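Long-range contacts in histidinol-phosphate aminotransferase (Clostridium acetobutylicum, PDB 3FTB), which probably catalyses pyridoxal 5'-phosphate-dependent transamination, presumably of histidinol phosphate in histidine biosynthesis: residues I201-S205 and I228-K232; I181-A185 and S195-G199; I79-L83 and A235-K239. All coordinates share one frame. Numbering follows the deposited sequence.

Contact 1: I201-S205 and I228-K232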
# COMPACT_ATOMS: atom_id res chain seq x y z
N ILE A 201 -6.19 5.94 25.82
CA ILE A 201 -6.00 4.60 25.25
C ILE A 201 -5.84 3.51 26.32
O ILE A 201 -6.37 2.40 26.20
CB ILE A 201 -4.79 4.59 24.28
CG1 ILE A 201 -5.06 5.46 23.06
CG2 ILE A 201 -4.45 3.18 23.85
CD1 ILE A 201 -6.04 4.87 22.10
N LYS A 202 -5.11 3.83 27.38
CA LYS A 202 -4.85 2.87 28.44
C LYS A 202 -6.10 2.56 29.29
O LYS A 202 -6.28 1.44 29.78
CB LYS A 202 -3.71 3.37 29.32
CG LYS A 202 -2.43 3.61 28.54
CD LYS A 202 -2.13 2.41 27.67
CE LYS A 202 -0.66 2.32 27.38
NZ LYS A 202 -0.29 0.97 26.91
N ASN A 203 -6.96 3.56 29.45
CA ASN A 203 -8.12 3.41 30.31
C ASN A 203 -9.27 2.71 29.64
O ASN A 203 -10.20 2.28 30.31
CB ASN A 203 -8.56 4.77 30.82
CG ASN A 203 -7.57 5.37 31.77
OD1 ASN A 203 -7.60 5.08 32.96
ND2 ASN A 203 -6.67 6.19 31.25
N TYR A 204 -9.20 2.59 28.31
CA TYR A 204 -10.28 1.98 27.54
C TYR A 204 -9.72 1.20 26.35
O TYR A 204 -9.10 1.78 25.46
CB TYR A 204 -11.26 3.05 27.03
CG TYR A 204 -11.93 3.84 28.12
CD1 TYR A 204 -12.96 3.28 28.88
CD2 TYR A 204 -11.53 5.14 28.40
CE1 TYR A 204 -13.56 4.01 29.89
CE2 TYR A 204 -12.14 5.87 29.41
CZ TYR A 204 -13.15 5.30 30.15
OH TYR A 204 -13.74 6.02 31.15
N SER A 205 -9.94 -0.12 26.34
CA SER A 205 -9.60 -0.88 25.14
C SER A 205 -10.79 -1.12 24.20
O SER A 205 -10.82 -2.08 23.44
CB SER A 205 -8.84 -2.18 25.48
OG SER A 205 -8.74 -2.40 26.87
N ILE A 228 -4.01 3.07 16.63
CA ILE A 228 -3.53 3.15 18.00
C ILE A 228 -4.56 2.54 18.94
O ILE A 228 -5.68 3.04 19.02
CB ILE A 228 -3.31 4.63 18.39
CG1 ILE A 228 -2.17 5.21 17.56
CG2 ILE A 228 -3.03 4.78 19.87
CD1 ILE A 228 -0.94 4.29 17.50
N THR A 229 -4.22 1.46 19.65
CA THR A 229 -5.19 0.81 20.54
C THR A 229 -4.51 -0.07 21.60
O THR A 229 -3.49 -0.70 21.34
CB THR A 229 -6.22 -0.05 19.76
OG1 THR A 229 -7.29 -0.45 20.63
CG2 THR A 229 -5.58 -1.30 19.20
N ASN A 230 -5.09 -0.10 22.79
CA ASN A 230 -4.65 -1.01 23.83
C ASN A 230 -5.21 -2.41 23.58
O ASN A 230 -4.82 -3.37 24.24
CB ASN A 230 -5.10 -0.53 25.21
CG ASN A 230 -4.02 -0.69 26.24
OD1 ASN A 230 -2.86 -0.35 25.99
ND2 ASN A 230 -4.38 -1.22 27.41
N ASN A 231 -6.13 -2.52 22.63
CA ASN A 231 -6.73 -3.80 22.30
C ASN A 231 -5.83 -4.61 21.38
O ASN A 231 -6.12 -4.79 20.19
CB ASN A 231 -8.11 -3.60 21.66
CG ASN A 231 -8.85 -4.91 21.45
OD1 ASN A 231 -8.24 -5.97 21.21
ND2 ASN A 231 -10.17 -4.85 21.53
N LYS A 232 -4.74 -5.12 21.94
CA LYS A 232 -3.77 -5.90 21.18
C LYS A 232 -4.40 -6.93 20.24
O LYS A 232 -3.88 -7.17 19.15
CB LYS A 232 -2.78 -6.57 22.13
CG LYS A 232 -1.52 -5.74 22.36
CD LYS A 232 -1.84 -4.42 23.06
CE LYS A 232 -1.81 -4.56 24.57
NZ LYS A 232 -1.95 -3.25 25.24
O HOH W 1 -7.30 1.96 23.28
O HOH W 2 -12.03 -2.70 20.74

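Contact 2: I181-A185 and S195-G199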
# COMPACT_ATOMS: atom_id res chain seq x y z
N ILE A 181 -14.38 3.62 17.15
CA ILE A 181 -13.30 4.03 16.25
C ILE A 181 -13.27 5.54 16.05
O ILE A 181 -14.20 6.11 15.47
CB ILE A 181 -13.47 3.40 14.85
CG1 ILE A 181 -13.50 1.87 14.94
CG2 ILE A 181 -12.36 3.89 13.92
CD1 ILE A 181 -14.15 1.22 13.75
N ILE A 182 -12.20 6.18 16.49
CA ILE A 182 -12.10 7.63 16.38
C ILE A 182 -11.06 8.09 15.37
O ILE A 182 -9.86 7.92 15.59
CB ILE A 182 -11.79 8.30 17.73
CG1 ILE A 182 -12.75 7.81 18.79
CG2 ILE A 182 -11.99 9.79 17.63
CD1 ILE A 182 -12.71 8.65 20.05
N ASP A 183 -11.55 8.67 14.27
CA ASP A 183 -10.69 9.19 13.21
C ASP A 183 -10.11 10.57 13.58
O ASP A 183 -10.82 11.58 13.59
CB ASP A 183 -11.50 9.25 11.91
CG ASP A 183 -10.79 10.02 10.81
OD1 ASP A 183 -9.64 10.47 11.02
OD2 ASP A 183 -11.39 10.19 9.73
N GLU A 184 -8.82 10.59 13.91
CA GLU A 184 -8.17 11.81 14.39
C GLU A 184 -7.12 12.34 13.42
O GLU A 184 -6.09 12.86 13.84
CB GLU A 184 -7.54 11.56 15.76
CG GLU A 184 -8.56 11.52 16.90
CD GLU A 184 -7.90 11.48 18.25
OE1 GLU A 184 -6.65 11.63 18.36
OE2 GLU A 184 -8.65 11.31 19.22
N ALA A 185 -7.39 12.21 12.13
CA ALA A 185 -6.41 12.55 11.10
C ALA A 185 -6.12 14.04 11.08
O ALA A 185 -5.09 14.47 10.55
CB ALA A 185 -6.89 12.08 9.74
N SER A 195 -7.13 17.29 23.24
CA SER A 195 -8.19 17.19 22.22
C SER A 195 -8.28 15.80 21.62
O SER A 195 -9.36 15.39 21.18
CB SER A 195 -8.00 18.23 21.12
OG SER A 195 -8.51 19.49 21.54
N SER A 196 -7.16 15.07 21.61
CA SER A 196 -7.15 13.67 21.20
C SER A 196 -7.50 12.74 22.35
O SER A 196 -7.25 13.04 23.51
CB SER A 196 -5.79 13.26 20.61
OG SER A 196 -4.76 13.44 21.55
N PHE A 197 -8.09 11.61 22.01
CA PHE A 197 -8.38 10.58 22.99
C PHE A 197 -7.19 9.66 23.16
O PHE A 197 -7.29 8.65 23.86
CB PHE A 197 -9.59 9.77 22.55
CG PHE A 197 -10.90 10.43 22.84
CD1 PHE A 197 -11.33 11.51 22.07
CD2 PHE A 197 -11.70 9.99 23.88
CE1 PHE A 197 -12.53 12.13 22.34
CE2 PHE A 197 -12.90 10.61 24.15
CZ PHE A 197 -13.32 11.68 23.38
N VAL A 198 -6.06 9.97 22.52
CA VAL A 198 -4.90 9.09 22.63
C VAL A 198 -4.49 8.89 24.09
O VAL A 198 -4.09 7.79 24.48
CB VAL A 198 -3.69 9.58 21.79
CG1 VAL A 198 -3.93 9.31 20.31
CG2 VAL A 198 -3.38 11.06 22.08
N GLY A 199 -4.62 9.94 24.89
CA GLY A 199 -4.29 9.86 26.31
C GLY A 199 -5.32 9.08 27.11
O GLY A 199 -5.22 8.99 28.35

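Contact 3: I79-L83 and A235-K239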
# COMPACT_ATOMS: atom_id res chain seq x y z
N ILE A 79 1.15 -0.90 23.24
CA ILE A 79 -0.11 -0.64 22.54
C ILE A 79 -0.09 -1.35 21.20
O ILE A 79 0.97 -1.63 20.65
CB ILE A 79 -0.32 0.86 22.27
CG1 ILE A 79 0.95 1.50 21.69
CG2 ILE A 79 -0.71 1.58 23.54
CD1 ILE A 79 0.70 2.88 21.05
N GLY A 80 -1.27 -1.67 20.68
CA GLY A 80 -1.37 -2.16 19.33
C GLY A 80 -1.10 -1.01 18.37
O GLY A 80 -1.56 0.13 18.58
N ILE A 81 -0.33 -1.30 17.32
CA ILE A 81 -0.06 -0.33 16.27
C ILE A 81 -0.27 -1.01 14.92
O ILE A 81 0.26 -2.09 14.67
CB ILE A 81 1.37 0.23 16.36
CG1 ILE A 81 1.60 0.89 17.72
CG2 ILE A 81 1.63 1.22 15.23
CD1 ILE A 81 3.06 1.18 18.01
N VAL A 82 -1.08 -0.40 14.06
CA VAL A 82 -1.32 -0.95 12.74
C VAL A 82 -0.88 0.07 11.71
O VAL A 82 -1.24 1.24 11.81
CB VAL A 82 -2.79 -1.38 12.53
CG1 VAL A 82 -3.09 -2.66 13.32
CG2 VAL A 82 -3.75 -0.29 12.93
N LEU A 83 -0.08 -0.37 10.75
CA LEU A 83 0.48 0.51 9.72
C LEU A 83 -0.37 0.42 8.46
O LEU A 83 -0.84 -0.65 8.08
CB LEU A 83 1.94 0.15 9.42
CG LEU A 83 2.78 0.09 10.69
CD1 LEU A 83 4.19 -0.41 10.41
CD2 LEU A 83 2.81 1.44 11.39
N ALA A 235 -5.63 -5.39 16.90
CA ALA A 235 -4.51 -5.08 16.01
C ALA A 235 -4.02 -6.36 15.33
O ALA A 235 -3.68 -6.36 14.14
CB ALA A 235 -3.38 -4.42 16.80
N ALA A 236 -3.98 -7.44 16.09
CA ALA A 236 -3.62 -8.73 15.53
C ALA A 236 -4.59 -9.10 14.42
O ALA A 236 -4.19 -9.66 13.40
CB ALA A 236 -3.59 -9.80 16.61
N LYS A 237 -5.86 -8.79 14.61
CA LYS A 237 -6.88 -9.11 13.62
C LYS A 237 -6.77 -8.27 12.34
O LYS A 237 -7.05 -8.75 11.23
CB LYS A 237 -8.27 -8.95 14.24
CG LYS A 237 -8.59 -9.89 15.39
CD LYS A 237 -9.91 -9.50 16.05
CE LYS A 237 -10.31 -10.47 17.14
NZ LYS A 237 -11.61 -10.08 17.75
N ILE A 238 -6.36 -7.02 12.49
CA ILE A 238 -6.18 -6.13 11.36
C ILE A 238 -4.91 -6.48 10.60
O ILE A 238 -4.88 -6.39 9.37
CB ILE A 238 -6.15 -4.66 11.79
CG1 ILE A 238 -7.53 -4.24 12.32
CG2 ILE A 238 -5.75 -3.79 10.62
CD1 ILE A 238 -7.53 -2.97 13.09
N LYS A 239 -3.88 -6.88 11.33
CA LYS A 239 -2.61 -7.31 10.74
C LYS A 239 -2.85 -8.59 9.97
O LYS A 239 -2.38 -8.76 8.84
CB LYS A 239 -1.55 -7.51 11.81
CG LYS A 239 -0.14 -7.10 11.41
CD LYS A 239 0.65 -6.71 12.66
CE LYS A 239 -0.04 -5.58 13.43
NZ LYS A 239 0.41 -5.45 14.84

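Contact 1: I201-S205 and I228-K232
The turn 201-205, whose first three residues have helical backbone angles, lies against the end of strand 225-229 and the turn that follows it, coming closest where the CA atoms of Ser205 and Asn231 stand 5.0 Å apart. This is one margin of the large domain of a fold-type I aminotransferase, where strand 225-229 of the seven-stranded mixed sheet hands over to helix 232-239. An ST turn starts the handover, Thr229 OG1 accepting from Asn231 N at 3.1 Å while the same hydroxyl bonds Leu207 O on the adjacent strand. Asn231, centre of an inverse gamma turn, is the N-cap, its OD1 bonded to Ile234 N; asparagine suits the place because its short side chain reaches forward to an NH of the first turn. Ile201 provides the buried apolar part: its CD1 lies 3.7 Å from Ile228 CG2, and its flank packs on Asn230 CB, 4.0 Å from Ile201 CG2. At the exposed margin a long, flexible lysine is well suited: Lys202 starts out away from the strand, yet its NZ swings back to Asn230 OD1 at 3.0 Å and also bonds Lys77 O. Lys232 NZ likewise bonds Asn230 O at 3.0 Å. Water 1 joins Tyr204 O to Asn230 N. Asn231 ND2 bonds Ser205 O weakly at 3.4 Å, and water 2 bridges the same pair, 3.0 Å from both Asn231 ND2 and Ser205 O.

Contact 2: I181-A185 and S195-G199
Ile182 lays its CD1 methyl over one face of the Phe197 ring, 3.9 Å from the ring centroid and 20° off the ring normal, a CH-pi contact. It does so near the C-terminal end of parallel strand 179-183 in the large-domain sheet of the fold-type I aminotransferases, the end of the sheet at which the cofactor site of this family is built. The connection to strand 207-212 loops back here, yet the backbones stay well apart, with CA atoms 8.1 Å apart for Ile182 and Phe197 and 7.1 Å for Glu184 and Ser196, so side chains must span the gap. A beta-branched isoleucine and a flat ring fill its apolar part, where Phe197 also packs on Ile161. Glu184 spans the polar part: this buried carboxylate, carried on a side chain long enough to cross, forms a salt bridge with Arg211 through OE1, which balances its charge, and turns OE2 to the loop backbone and, weakly, to Asn152. Ser196 OG bonds Pro193 O and, weakly, a bound phosphate ion, probably from the crystallisation liquor. Asp183 makes an Asx turn, OD1 accepting from Ala185 N at 3.1 Å, while its OD2 bonds Tyr111. Between the segments themselves the bond is from Phe197 N to Glu184 OE2, 2.9 Å long and nearly straight at 173°.

Contact 3: I79-L83 and A235-K239
Val82 sets the fit between strand 80-84, outermost in this chain's sheet, and helix 232-239: its CA-to-CB bond points toward the helix and, with chi1 in the m well, CG1 lies 3.9 Å from Ala235 CB and 4.0 Å from Ile238 CG2. The axes of 80-83 and 235-239 run almost side by side, 8.2 Å apart at closest and at 21°, the shallow angle of alpha/beta packing in the large domain of this aminotransferase fold. Ile238, in the common mt rotamer, also packs on Phe208 of strand 207-212 and so covers more than one strand. One turn earlier the helix presents the small Ala235, whose CB lies 3.9 Å from Gly80 CA; a CB modelled on Gly80 would fall only 2.9 Å from Ala235 CB, so a residue without a side chain suits this close approach. Ile81, likewise mt, points its CA-to-CB bond away and packs on Asn67 and Glu71 of helix 64-74, so alternate residues serve different helices. Lys239 has the least regular conformation, with chi1 at -143°, between wells, and chi3 near -57°; this bend brings its CE within 4.2 Å of Val82 CG1 and its NZ to Ile81 O in a weak 3.4 Å hydrogen bond. The contact is therefore chiefly apolar, small and branched side chains burying the helix face, while a border lysine adds methylenes and one weak polar bond.

All three contacts reach the same seven-stranded sheet. Contacts 1 and 3, centres about 11 Å apart, join directly: strands 225-229 and 80-84 are neighbours, with Thr229 O 2.5 Å from Gly80 N in a probable, very short hydrogen bond, and the turn 228-232 leads into the helix of contact 3. Contact 2 adjoins contact 1 in sequence, their centres about 12 Å apart; about 16 Å separates the centres of contacts 2 and 3. Contact 2 lies deepest, its centre about 9 Å from the chain's centre; there the side chain of Ser196 is about 3 Å from a bound phosphate ion, probably from the crystallisation liquor, which may mark a pocket at the cofactor-binding end of the sheet.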